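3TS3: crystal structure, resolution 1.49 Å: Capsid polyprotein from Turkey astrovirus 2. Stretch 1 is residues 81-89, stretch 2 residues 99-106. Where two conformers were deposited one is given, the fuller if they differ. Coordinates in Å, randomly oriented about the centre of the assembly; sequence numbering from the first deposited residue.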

# COMPACT_ATOMS: atom_id res chain seq x y z
N ASP C 81 -11.54 -8.30 -5.25
CA ASP C 81 -11.57 -9.03 -4.00
C ASP C 81 -10.25 -8.78 -3.25
O ASP C 81 -9.19 -9.04 -3.78
CB ASP C 81 -11.72 -10.52 -4.32
CG ASP C 81 -11.64 -11.41 -3.10
OD1 ASP C 81 -11.89 -10.94 -1.98
OD2 ASP C 81 -11.35 -12.60 -3.28
N VAL C 82 -10.33 -8.25 -2.04
CA VAL C 82 -9.13 -8.00 -1.24
C VAL C 82 -9.03 -8.94 -0.05
O VAL C 82 -8.22 -8.74 0.83
CB VAL C 82 -9.02 -6.53 -0.80
CG1 VAL C 82 -8.80 -5.64 -2.01
CG2 VAL C 82 -10.26 -6.10 -0.02
N THR C 83 -9.85 -9.99 -0.04
CA THR C 83 -9.89 -10.88 1.11
C THR C 83 -8.60 -11.62 1.44
O THR C 83 -8.21 -11.70 2.59
CB THR C 83 -10.99 -11.95 0.91
OG1 THR C 83 -12.20 -11.32 0.48
CG2 THR C 83 -11.25 -12.70 2.20
N GLN C 84 -7.95 -12.21 0.45
CA GLN C 84 -6.76 -12.99 0.74
C GLN C 84 -5.56 -12.21 1.28
O GLN C 84 -4.94 -12.62 2.25
CB GLN C 84 -6.34 -13.81 -0.48
CG GLN C 84 -5.17 -14.75 -0.20
CD GLN C 84 -4.95 -15.78 -1.28
OE1 GLN C 84 -5.04 -15.48 -2.45
NE2 GLN C 84 -4.65 -16.99 -0.88
N THR C 85 -5.20 -11.11 0.61
CA THR C 85 -4.00 -10.37 0.98
C THR C 85 -4.20 -9.06 1.74
O THR C 85 -3.25 -8.47 2.22
CB THR C 85 -3.13 -10.10 -0.25
OG1 THR C 85 -3.73 -9.08 -1.05
CG2 THR C 85 -2.99 -11.37 -1.07
N GLY C 86 -5.45 -8.63 1.85
CA GLY C 86 -5.73 -7.34 2.45
C GLY C 86 -5.35 -7.17 3.90
O GLY C 86 -5.49 -8.07 4.71
N VAL C 87 -4.85 -5.99 4.23
CA VAL C 87 -4.52 -5.64 5.60
C VAL C 87 -4.92 -4.20 5.85
O VAL C 87 -5.07 -3.43 4.91
CB VAL C 87 -3.01 -5.78 5.89
CG1 VAL C 87 -2.55 -7.22 5.71
CG2 VAL C 87 -2.19 -4.83 5.03
N LEU C 88 -5.11 -3.83 7.11
CA LEU C 88 -5.36 -2.44 7.44
C LEU C 88 -4.19 -1.88 8.22
O LEU C 88 -3.78 -2.46 9.21
CB LEU C 88 -6.62 -2.26 8.29
CG LEU C 88 -7.99 -2.62 7.73
CD1 LEU C 88 -9.08 -2.10 8.67
CD2 LEU C 88 -8.19 -2.06 6.32
N PHE C 89 -3.66 -0.75 7.76
CA PHE C 89 -2.67 0.01 8.49
C PHE C 89 -3.43 1.03 9.32
O PHE C 89 -4.42 1.57 8.87
CB PHE C 89 -1.74 0.80 7.56
CG PHE C 89 -0.64 -0.01 6.93
CD1 PHE C 89 -0.87 -0.72 5.78
CD2 PHE C 89 0.63 -0.03 7.47
CE1 PHE C 89 0.13 -1.44 5.18
CE2 PHE C 89 1.64 -0.76 6.89
CZ PHE C 89 1.39 -1.46 5.73
N MET C 99 -2.60 -3.52 11.66
CA MET C 99 -3.21 -3.80 12.93
C MET C 99 -4.47 -4.62 12.71
O MET C 99 -4.98 -5.14 13.69
CB MET C 99 -3.46 -2.54 13.78
CG MET C 99 -4.21 -1.39 13.09
SD MET C 99 -6.00 -1.58 13.24
CE MET C 99 -6.59 -0.66 11.82
N GLN C 100 -4.81 -4.91 11.46
CA GLN C 100 -5.78 -5.95 11.12
C GLN C 100 -5.39 -6.65 9.85
O GLN C 100 -4.78 -6.07 8.98
CB GLN C 100 -7.20 -5.40 10.89
CG GLN C 100 -7.75 -4.49 11.95
CD GLN C 100 -8.34 -5.23 13.14
OE1 GLN C 100 -8.37 -6.45 13.19
NE2 GLN C 100 -8.83 -4.46 14.09
N THR C 101 -5.77 -7.91 9.76
CA THR C 101 -5.80 -8.62 8.50
C THR C 101 -7.28 -8.67 8.16
O THR C 101 -8.11 -8.31 8.97
CB THR C 101 -5.27 -10.04 8.59
OG1 THR C 101 -6.04 -10.77 9.54
CG2 THR C 101 -3.82 -10.05 9.01
N MET C 102 -7.61 -9.11 6.96
CA MET C 102 -9.02 -9.24 6.62
C MET C 102 -9.66 -10.27 7.54
O MET C 102 -10.81 -10.15 7.91
CB MET C 102 -9.22 -9.59 5.14
CG MET C 102 -8.88 -8.44 4.16
SD MET C 102 -9.74 -6.86 4.47
CE MET C 102 -8.46 -5.98 5.40
N LYS C 103 -8.92 -11.30 7.91
CA LYS C 103 -9.47 -12.30 8.82
C LYS C 103 -9.80 -11.74 10.20
O LYS C 103 -10.89 -11.94 10.70
CB LYS C 103 -8.48 -13.46 8.97
CG LYS C 103 -8.92 -14.51 9.96
CD LYS C 103 -7.82 -15.51 10.26
CE LYS C 103 -7.53 -16.38 9.07
NZ LYS C 103 -6.64 -17.49 9.50
N THR C 104 -8.87 -11.03 10.81
CA THR C 104 -9.13 -10.42 12.12
C THR C 104 -10.22 -9.35 12.04
O THR C 104 -10.98 -9.14 12.98
CB THR C 104 -7.86 -9.89 12.81
OG1 THR C 104 -7.35 -8.76 12.10
CG2 THR C 104 -6.78 -10.96 12.90
N LEU C 105 -10.30 -8.68 10.90
CA LEU C 105 -11.27 -7.62 10.71
C LEU C 105 -12.70 -8.15 10.78
O LEU C 105 -13.64 -7.41 11.01
CB LEU C 105 -11.01 -6.87 9.41
CG LEU C 105 -11.78 -5.56 9.19
CD1 LEU C 105 -11.54 -4.55 10.31
CD2 LEU C 105 -11.39 -4.98 7.85
N LYS C 106 -12.86 -9.45 10.60
CA LYS C 106 -14.18 -10.07 10.63
C LYS C 106 -14.80 -9.87 12.00
O LYS C 106 -16.01 -9.86 12.16
CB LYS C 106 -14.13 -11.56 10.28
CG LYS C 106 -13.87 -11.86 8.83
CD LYS C 106 -13.92 -13.35 8.53
CE LYS C 106 -13.64 -13.61 7.06
NZ LYS C 106 -13.65 -15.07 6.72

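Three residues carry most of this contact: Leu88 in the first stretch, and Met102 and Met99 in the second. Of the 479 Å² buried between the two segments, counting both sides, Leu88 contributes 111 Å², Met102 106 Å² and Met99 57 Å².

Leu88 takes part through both its backbone and its side chain. The strands 87-89 and 99-101 run antiparallel, with 164° between their N-to-C directions, and their axes approach to 4.7 Å; Leu88 forms the hydrogen-bonded pair with Gln100. Its N donates to Gln100 O at 2.9 Å, with an N-H...O angle of 167°. Leu88 O receives the N of Met99 at 2.9 Å and 166°; a second donor, Gln100 N, lies 3.5 Å from the same Leu88 O and makes a weak bond despite its good angle of 160°. The carbonyl is thus shared unequally between two consecutive amides, the shorter bond going to Met99.

One residue earlier the pairing changes character. Val87 and Thr101 form a non-hydrogen-bonded pair, and their side chains lie on the face of the sheet opposite to that of Leu88 and Gln100. The strands come close here, with Val87 CA 4.4 Å from Thr101 CA. Val87 CA also lies 3.4 Å from Gln100 O, and the angle of 121° at the hydrogen fits a CA-H...O contact that supplements the amide bond to the same oxygen.

The Leu88 side chain, with chi1 m and chi2 t, meets three apolar partners. Its CB is 3.9 Å from Met99 CE, its CD2 is 4.0 Å from Met102 CE, and its CD1 is 3.8 Å from Leu105 CD2. All three are van der Waals separations; that to Met99 stays between the strands, while those to Met102 and Leu105 link Leu88 to the weakly bonded helical turn that follows Thr101. For Met99 the CA-to-CB bond points sideways, but with chi1 p (52°), chi2 p (87°) and chi3 t (-155°) the end of the side chain comes nearer to the first stretch.

Met102 reaches the loop before the strand as well as Leu88. Its CA-to-CB bond points toward the first stretch, and its CG packs 3.4 Å from Val82 O while its CB lies 3.5 Å from Thr83 O. Its backbone adds a weak bond, Met102 N to Gly86 O, at 3.3 Å with an angle of only 134°. The lack of a side chain at Gly86 matters to this fit: an ideal CB there would stand 2.8 Å from Met102 CG and 2.5 Å from Val82 O, a clash with each. That Val82 O also accepts from Gly86 N at 3.0 Å, which closes the loop on which Met102 rests.

The start of the helical turn is fixed within its own stretch. Thr104 N donates to Thr101 OG1 at 3.1 Å and 176°, a capping bond, while Thr101 N donates to Thr104 OG1 at 2.9 Å. This reciprocal pair ties the strand end to the turn that carries Met102 and Leu105.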